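PDB 4EL6: IL-4-inducing protein from Schistosoma mansoni, which triggers interleukin-4 release from basophils independently of antigen by binding IgE through a domain of the beta/gamma-crystallin fold. Local coordinates for residues 52-63 against 84-95. Residues are numbered along the deposited sequence; the frame is centred on the assembly and turned at random.
Sequences RPYWYLFDNVNY and FKGISSIKRCIQ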
ATOM      1  N   ARG A  52       9.841  -8.862   6.818  1.00 31.39           N
ATOM      2  CA  ARG A  52       9.598  -7.506   6.462  1.00 26.03           C
ATOM      3  C   ARG A  52       8.305  -7.479   5.673  1.00 20.99           C
ATOM      4  O   ARG A  52       8.173  -8.200   4.680  1.00 16.63           O
ATOM      5  CB  ARG A  52      10.778  -6.972   5.670  1.00 28.59           C
ATOM      6  CG  ARG A  52      12.087  -7.149   6.457  1.00 33.27           C
ATOM      7  CD  ARG A  52      13.323  -6.918   5.626  1.00 38.09           C
ATOM      8  NE  ARG A  52      13.566  -7.992   4.676  1.00 42.20           N
ATOM      9  CZ  ARG A  52      14.278  -7.850   3.557  1.00 47.62           C
ATOM     10  NH1 ARG A  52      14.807  -6.676   3.218  1.00 51.04           N
ATOM     11  NH2 ARG A  52      14.450  -8.884   2.753  1.00 49.51           N
ATOM     12  N   PRO A  53       7.341  -6.644   6.120  1.00 17.26           N
ATOM     13  CA  PRO A  53       6.123  -6.477   5.344  1.00 17.06           C
ATOM     14  C   PRO A  53       6.391  -5.799   4.007  1.00 14.62           C
ATOM     15  O   PRO A  53       7.355  -5.028   3.842  1.00 14.40           O
ATOM     16  CB  PRO A  53       5.269  -5.585   6.205  1.00 18.09           C
ATOM     17  CG  PRO A  53       6.221  -4.869   7.093  1.00 20.20           C
ATOM     18  CD  PRO A  53       7.341  -5.818   7.326  1.00 19.23           C
ATOM     19  N   TYR A  54       5.593  -6.182   3.004  1.00 12.52           N
ATOM     20  CA  TYR A  54       5.661  -5.520   1.695  1.00 10.90           C
ATOM     21  C   TYR A  54       4.233  -5.411   1.209  1.00 10.95           C
ATOM     22  O   TYR A  54       3.510  -6.386   1.306  1.00 13.14           O
ATOM     23  CB  TYR A  54       6.518  -6.299   0.667  1.00 11.70           C
ATOM     24  CG  TYR A  54       6.850  -5.460  -0.542  1.00 12.08           C
ATOM     25  CD1 TYR A  54       5.969  -5.365  -1.620  1.00 12.31           C
ATOM     26  CD2 TYR A  54       8.035  -4.781  -0.637  1.00 12.81           C
ATOM     27  CE1 TYR A  54       6.220  -4.564  -2.692  1.00 11.45           C
ATOM     28  CE2 TYR A  54       8.328  -3.982  -1.719  1.00 12.74           C
ATOM     29  CZ  TYR A  54       7.415  -3.901  -2.776  1.00 13.02           C
ATOM     30  OH  TYR A  54       7.677  -3.104  -3.829  1.00 13.69           O
ATOM     31  N   TRP A  55       3.824  -4.240   0.707  1.00  9.23           N
ATOM     32  CA  TRP A  55       2.430  -4.028   0.349  1.00  8.24           C
ATOM     33  C   TRP A  55       2.284  -3.669  -1.113  1.00  8.15           C
ATOM     34  O   TRP A  55       3.053  -2.871  -1.629  1.00  8.23           O
ATOM     35  CB  TRP A  55       1.835  -2.934   1.199  1.00  7.63           C
ATOM     36  CG  TRP A  55       1.680  -3.265   2.660  1.00  7.27           C
ATOM     37  CD1 TRP A  55       2.649  -3.213   3.673  1.00  7.64           C
ATOM     38  CD2 TRP A  55       0.480  -3.729   3.282  1.00  7.21           C
ATOM     39  NE1 TRP A  55       2.095  -3.621   4.894  1.00  7.96           N
ATOM     40  CE2 TRP A  55       0.781  -3.894   4.714  1.00  7.01           C
ATOM     41  CE3 TRP A  55      -0.842  -3.958   2.830  1.00  7.44           C
ATOM     42  CZ2 TRP A  55      -0.209  -4.259   5.598  1.00  7.60           C
ATOM     43  CZ3 TRP A  55      -1.810  -4.319   3.776  1.00  7.73           C
ATOM     44  CH2 TRP A  55      -1.453  -4.480   5.116  1.00  7.05           C
ATOM     45  N   TYR A  56       1.321  -4.272  -1.811  1.00  8.28           N
ATOM     46  CA  TYR A  56       0.946  -3.872  -3.160  1.00  8.05           C
ATOM     47  C   TYR A  56      -0.415  -3.192  -3.175  1.00  8.06           C
ATOM     48  O   TYR A  56      -1.423  -3.669  -2.596  1.00  6.82           O
ATOM     49  CB  TYR A  56       0.898  -5.105  -4.054  1.00  8.66           C
ATOM     50  CG  TYR A  56       2.256  -5.583  -4.501  1.00  9.68           C
ATOM     51  CD1 TYR A  56       3.049  -4.763  -5.289  1.00 11.44           C
ATOM     52  CD2 TYR A  56       2.744  -6.839  -4.108  1.00 11.25           C
ATOM     53  CE1 TYR A  56       4.296  -5.203  -5.718  1.00 12.51           C
ATOM     54  CE2 TYR A  56       4.013  -7.222  -4.514  1.00 12.42           C
ATOM     55  CZ  TYR A  56       4.708  -6.424  -5.363  1.00 13.33           C
ATOM     56  OH  TYR A  56       5.965  -6.846  -5.777  1.00 19.71           O
ATOM     57  N   LEU A  57      -0.460  -2.051  -3.844  1.00  7.39           N
ATOM     58  CA  LEU A  57      -1.699  -1.301  -4.089  1.00  7.81           C
ATOM     59  C   LEU A  57      -2.047  -1.376  -5.558  1.00  7.36           C
ATOM     60  O   LEU A  57      -1.146  -1.292  -6.400  1.00  7.02           O
ATOM     61  CB  LEU A  57      -1.514   0.181  -3.783  1.00  8.59           C
ATOM     62  CG  LEU A  57      -0.755   0.542  -2.551  1.00 10.67           C
ATOM     63  CD1 LEU A  57      -0.637   2.031  -2.306  1.00 11.70           C
ATOM     64  CD2 LEU A  57      -1.348  -0.069  -1.394  1.00 11.68           C
ATOM     65  N   PHE A  58      -3.320  -1.585  -5.882  1.00  6.52           N
ATOM     66  CA  PHE A  58      -3.787  -1.811  -7.195  1.00  6.26           C
ATOM     67  C   PHE A  58      -4.901  -0.857  -7.572  1.00  6.56           C
ATOM     68  O   PHE A  58      -5.729  -0.500  -6.702  1.00  6.34           O
ATOM     69  CB  PHE A  58      -4.415  -3.229  -7.258  1.00  6.35           C
ATOM     70  CG  PHE A  58      -3.433  -4.318  -7.013  1.00  6.42           C
ATOM     71  CD1 PHE A  58      -3.179  -4.745  -5.710  1.00  6.67           C
ATOM     72  CD2 PHE A  58      -2.778  -4.977  -8.087  1.00  6.68           C
ATOM     73  CE1 PHE A  58      -2.323  -5.798  -5.479  1.00  6.60           C
ATOM     74  CE2 PHE A  58      -1.884  -5.998  -7.841  1.00  6.71           C
ATOM     75  CZ  PHE A  58      -1.618  -6.377  -6.544  1.00  6.71           C
ATOM     76  N   ASP A  59      -4.994  -0.446  -8.862  1.00  6.66           N
ATOM     77  CA  ASP A  59      -6.072   0.469  -9.248  1.00  7.15           C
ATOM     78  C   ASP A  59      -7.309  -0.256  -9.772  1.00  7.49           C
ATOM     79  O   ASP A  59      -8.247   0.419 -10.189  1.00  8.07           O
ATOM     80  CB  ASP A  59      -5.613   1.571 -10.215  1.00  7.15           C
ATOM     81  CG  ASP A  59      -5.610   1.122 -11.701  1.00  7.36           C
ATOM     82  OD1 ASP A  59      -5.531  -0.089 -12.015  1.00  7.49           O
ATOM     83  OD2 ASP A  59      -5.696   2.042 -12.575  1.00  9.04           O
ATOM     84  N   ASN A  60      -7.350  -1.605  -9.667  1.00  8.21           N
ATOM     85  CA  ASN A  60      -8.593  -2.318  -9.933  1.00  9.12           C
ATOM     86  C   ASN A  60      -8.770  -3.337  -8.885  1.00  8.48           C
ATOM     87  O   ASN A  60      -7.922  -3.503  -8.012  1.00  7.54           O
ATOM     88  CB  ASN A  60      -8.531  -2.904 -11.310  1.00 11.23           C
ATOM     89  CG  ASN A  60      -9.882  -3.244 -11.865  1.00 12.87           C
ATOM     90  OD1 ASN A  60     -10.933  -3.083 -11.253  1.00 12.95           O
ATOM     91  ND2 ASN A  60      -9.850  -3.668 -13.110  1.00 19.77           N
ATOM     92  N   VAL A  61      -9.963  -3.862  -8.808  1.00  8.07           N
ATOM     93  CA  VAL A  61     -10.275  -4.877  -7.776  1.00  7.44           C
ATOM     94  C   VAL A  61      -9.573  -6.225  -8.043  1.00  7.87           C
ATOM     95  O   VAL A  61      -9.028  -6.505  -9.137  1.00  6.51           O
ATOM     96  CB  VAL A  61     -11.802  -5.063  -7.664  1.00  7.99           C
ATOM     97  CG1 VAL A  61     -12.510  -3.761  -7.329  1.00  8.43           C
ATOM     98  CG2 VAL A  61     -12.330  -5.706  -8.947  1.00  8.22           C
ATOM     99  N   ASN A  62      -9.518  -7.040  -6.997  1.00  6.86           N
ATOM    100  CA  ASN A  62      -9.014  -8.378  -7.091  1.00  7.42           C
ATOM    101  C   ASN A  62      -7.565  -8.448  -7.616  1.00  7.21           C
ATOM    102  O   ASN A  62      -7.199  -9.372  -8.322  1.00  7.50           O
ATOM    103  CB  ASN A  62      -9.987  -9.272  -7.841  1.00  7.58           C
ATOM    104  CG  ASN A  62     -11.367  -9.351  -7.127  1.00  8.38           C
ATOM    105  OD1 ASN A  62     -11.473  -9.250  -5.910  1.00  8.97           O
ATOM    106  ND2 ASN A  62     -12.378  -9.430  -7.915  1.00  9.70           N
ATOM    107  N   TYR A  63      -6.774  -7.465  -7.195  1.00  6.84           N
ATOM    108  CA  TYR A  63      -5.309  -7.493  -7.360  1.00  7.17           C
ATOM    109  C   TYR A  63      -5.002  -7.497  -8.840  1.00  7.99           C
ATOM    110  O   TYR A  63      -4.130  -8.216  -9.298  1.00  8.76           O
ATOM    111  CB  TYR A  63      -4.716  -8.677  -6.616  1.00  7.48           C
ATOM    112  CG  TYR A  63      -5.347  -8.848  -5.235  1.00  7.32           C
ATOM    113  CD1 TYR A  63      -5.231  -7.842  -4.261  1.00  6.81           C
ATOM    114  CD2 TYR A  63      -6.051  -9.993  -4.923  1.00  7.61           C
ATOM    115  CE1 TYR A  63      -5.841  -7.977  -3.025  1.00  7.34           C
ATOM    116  CE2 TYR A  63      -6.701 -10.122  -3.644  1.00  8.47           C
ATOM    117  CZ  TYR A  63      -6.574  -9.126  -2.728  1.00  8.30           C
ATOM    118  OH  TYR A  63      -7.091  -9.204  -1.459  1.00  9.69           O
ATOM    119  N   PHE A  84      -1.198   6.049 -10.056  1.00  9.18           N
ATOM    120  CA  PHE A  84      -2.668   6.239 -10.012  1.00  8.44           C
ATOM    121  C   PHE A  84      -3.072   6.790  -8.655  1.00  8.74           C
ATOM    122  O   PHE A  84      -2.377   6.645  -7.630  1.00  9.45           O
ATOM    123  CB  PHE A  84      -3.389   4.933 -10.277  1.00  8.44           C
ATOM    124  CG  PHE A  84      -2.992   3.850  -9.349  1.00  7.77           C
ATOM    125  CD1 PHE A  84      -1.888   3.023  -9.610  1.00  8.32           C
ATOM    126  CD2 PHE A  84      -3.710   3.621  -8.177  1.00  8.60           C
ATOM    127  CE1 PHE A  84      -1.572   1.996  -8.754  1.00  7.95           C
ATOM    128  CE2 PHE A  84      -3.372   2.607  -7.322  1.00  8.18           C
ATOM    129  CZ  PHE A  84      -2.310   1.813  -7.576  1.00  8.16           C
ATOM    130  N   LYS A  85      -4.205   7.474  -8.659  1.00  8.54           N
ATOM    131  CA  LYS A  85      -4.739   8.155  -7.478  1.00  8.55           C
ATOM    132  C   LYS A  85      -5.629   7.310  -6.590  1.00  7.39           C
ATOM    133  O   LYS A  85      -5.686   7.537  -5.355  1.00  7.07           O
ATOM    134  CB  LYS A  85      -5.482   9.391  -7.884  1.00 10.38           C
ATOM    135  CG  LYS A  85      -4.631  10.422  -8.576  1.00 13.58           C
ATOM    136  CD  LYS A  85      -5.403  11.611  -9.019  1.00 18.34           C
ATOM    137  CE  LYS A  85      -4.414  12.757  -9.410  1.00 23.47           C
ATOM    138  NZ  LYS A  85      -5.304  13.865  -9.864  1.00 27.70           N
ATOM    139  N   GLY A  86      -6.336   6.357  -7.194  1.00  7.17           N
ATOM    140  CA  GLY A  86      -7.378   5.659  -6.480  1.00  7.05           C
ATOM    141  C   GLY A  86      -7.088   4.208  -6.347  1.00  7.24           C
ATOM    142  O   GLY A  86      -6.801   3.474  -7.337  1.00  8.01           O
ATOM    143  N   ILE A  87      -7.084   3.741  -5.091  1.00  7.33           N
ATOM    144  CA  ILE A  87      -6.722   2.345  -4.763  1.00  7.10           C
ATOM    145  C   ILE A  87      -8.012   1.524  -4.668  1.00  6.72           C
ATOM    146  O   ILE A  87      -8.943   1.879  -3.883  1.00  6.89           O
ATOM    147  CB  ILE A  87      -6.021   2.277  -3.432  1.00  7.18           C
ATOM    148  CG1 ILE A  87      -4.777   3.190  -3.423  1.00  7.03           C
ATOM    149  CG2 ILE A  87      -5.597   0.811  -3.128  1.00  6.93           C
ATOM    150  CD1 ILE A  87      -4.312   3.530  -2.026  1.00  6.87           C
ATOM    151  N   SER A  88      -8.076   0.463  -5.466  1.00  6.71           N
ATOM    152  CA  SER A  88      -9.230  -0.445  -5.516  1.00  6.53           C
ATOM    153  C   SER A  88      -9.009  -1.760  -4.804  1.00  6.19           C
ATOM    154  O   SER A  88      -9.992  -2.422  -4.503  1.00  6.26           O
ATOM    155  CB  SER A  88      -9.742  -0.689  -6.938  1.00  6.96           C
ATOM    156  OG  SER A  88     -10.375   0.467  -7.413  1.00  6.72           O
ATOM    157  N   SER A  89      -7.762  -2.177  -4.608  1.00  5.94           N
ATOM    158  CA  SER A  89      -7.469  -3.384  -3.780  1.00  6.09           C
ATOM    159  C   SER A  89      -6.067  -3.263  -3.245  1.00  5.93           C
ATOM    160  O   SER A  89      -5.181  -2.552  -3.790  1.00  5.77           O
ATOM    161  CB  SER A  89      -7.720  -4.690  -4.511  1.00  6.16           C
ATOM    162  OG  SER A  89      -6.931  -4.883  -5.707  1.00  6.66           O
ATOM    163  N   ILE A  90      -5.787  -4.012  -2.211  1.00  6.00           N
ATOM    164  CA  ILE A  90      -4.534  -3.899  -1.534  1.00  6.26           C
ATOM    165  C   ILE A  90      -4.129  -5.305  -1.133  1.00  7.34           C
ATOM    166  O   ILE A  90      -4.953  -6.011  -0.492  1.00  6.76           O
ATOM    167  CB  ILE A  90      -4.655  -3.043  -0.225  1.00  6.72           C
ATOM    168  CG1 ILE A  90      -5.074  -1.557  -0.533  1.00  6.92           C
ATOM    169  CG2 ILE A  90      -3.354  -3.154   0.563  1.00  7.12           C
ATOM    170  CD1 ILE A  90      -5.457  -0.771   0.693  1.00  7.13           C
ATOM    171  N   LYS A  91      -2.885  -5.690  -1.396  1.00  7.62           N
ATOM    172  CA  LYS A  91      -2.379  -7.021  -0.985  1.00  8.85           C
ATOM    173  C   LYS A  91      -1.213  -6.884  -0.016  1.00  8.43           C
ATOM    174  O   LYS A  91      -0.329  -6.110  -0.248  1.00  8.39           O
ATOM    175  CB  LYS A  91      -1.985  -7.894  -2.127  1.00  9.78           C
ATOM    176  CG  LYS A  91      -1.734  -9.329  -1.703  1.00 11.89           C
ATOM    177  CD  LYS A  91      -1.497 -10.250  -2.886  1.00 13.76           C
ATOM    178  CE  LYS A  91      -2.835 -10.775  -3.383  1.00 18.19           C
ATOM    179  NZ  LYS A  91      -2.697 -12.022  -4.178  1.00 20.57           N
ATOM    180  N   ARG A  92      -1.327  -7.562   1.105  1.00  8.99           N
ATOM    181  CA  ARG A  92      -0.255  -7.651   2.094  1.00 10.05           C
ATOM    182  C   ARG A  92       0.608  -8.876   1.841  1.00 11.28           C
ATOM    183  O   ARG A  92       0.105 -10.004   1.682  1.00 10.50           O
ATOM    184  CB  ARG A  92      -0.825  -7.716   3.511  1.00 10.56           C
ATOM    185  CG  ARG A  92       0.238  -7.812   4.627  1.00 11.17           C
ATOM    186  CD  ARG A  92      -0.377  -7.918   6.029  1.00 12.42           C
ATOM    187  NE  ARG A  92       0.656  -8.226   6.991  1.00 14.90           N
ATOM    188  CZ  ARG A  92       0.429  -8.520   8.273  1.00 17.72           C
ATOM    189  NH1 ARG A  92      -0.803  -8.500   8.787  1.00 19.80           N
ATOM    190  NH2 ARG A  92       1.456  -8.859   9.056  1.00 20.32           N
ATOM    191  N   CYS A  93       1.906  -8.609   1.693  1.00 13.16           N
ATOM    192  CA  CYS A  93       2.861  -9.624   1.408  1.00 14.89           C
ATOM    193  C   CYS A  93       4.064  -9.588   2.336  1.00 15.41           C
ATOM    194  O   CYS A  93       4.136  -8.813   3.304  1.00 15.29           O
ATOM    195  CB  CYS A  93       3.319  -9.429  -0.023  1.00 16.04           C
ATOM    196  SG  CYS A  93       1.921  -9.347  -1.206  1.00 16.06           S
ATOM    197  N   ILE A  94       5.033 -10.449   1.997  1.00 18.47           N
ATOM    198  CA  ILE A  94       6.248 -10.582   2.793  1.00 21.32           C
ATOM    199  C   ILE A  94       7.410 -10.400   1.881  1.00 20.18           C
ATOM    200  O   ILE A  94       7.399 -10.904   0.736  1.00 21.84           O
ATOM    201  CB  ILE A  94       6.333 -11.958   3.467  1.00 26.66           C
ATOM    202  CG1 ILE A  94       5.297 -12.032   4.566  1.00 28.31           C
ATOM    203  CG2 ILE A  94       7.732 -12.197   4.070  1.00 28.96           C
ATOM    204  CD1 ILE A  94       5.054 -13.453   5.041  1.00 30.51           C
ATOM    205  N   GLN A  95       8.414  -9.650   2.324  1.00 21.19           N
ATOM    206  CA  GLN A  95       9.659  -9.550   1.571  1.00 22.85           C
ATOM    207  C   GLN A  95      10.691 -10.388   2.335  1.00 24.74           C
ATOM    208  O   GLN A  95      10.900 -10.120   3.514  1.00 27.19           O
ATOM    209  CB  GLN A  95      10.136  -8.110   1.519  1.00 24.88           C
ATOM    210  CG  GLN A  95      11.312  -7.909   0.608  1.00 28.61           C
ATOM    211  CD  GLN A  95      11.658  -6.455   0.475  1.00 29.63           C
ATOM    212  OE1 GLN A  95      11.677  -5.721   1.466  1.00 36.78           O
ATOM    213  NE2 GLN A  95      11.937  -6.023  -0.764  1.00 32.27           N
TER
HETATM  214  O   HOH W   1       9.846  -4.614   2.929  1.00 20.09           O
HETATM  215  O   HOH W   2      -9.015   2.436  -8.652  1.00 13.65           O
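Ser89 OG is held from two directions: it donates to Asn60 O over 2.9 Å, in the plane of that carbonyl, and accepts from Tyr63 N at 3.0 Å. Serine suits the place because one small hydroxyl can do both; chi1 of 60° sets OG between its own backbone N and carbonyl carbon, facing the bend 60-63. Ser89 also belongs to a classic beta bulge: it and Ser88 both face Phe58, whose O takes Ser88 N at 2.8 Å and, weakly, Ser89 N. A water joins Ser88 OG to Asp59 O and Gly86 O. Beyond the bulge, strands 52-58 and 89-95 pair antiparallel in the three-stranded sheet of this crystallin-type fold, which packs Trp55, Leu57 and Ile90 on Leu9 of the other sheet. Arg92 passes over one face of the Trp55 ring, a CH-pi contact with CB 3.7 Å from the six-membered ring's centroid; its chain, extended from CG to NE, gives aliphatic length across the indole and carries NH1 to Tyr25 O. Branched, apolar Ile90 suits this buried side, its CG2 abutting the indole edge 3.5 Å from Trp55 CE3. On the sheet face carrying Tyr56 and Phe58, Lys91 lays CE over the centre of the Tyr63 ring, lysine's long chain leaving NZ an off-centre cation-pi contact. Cys93 serves twice: its SG forms the disulfide with Cys103 and meets the Tyr56 ring edge, 3.9 Å from CD2.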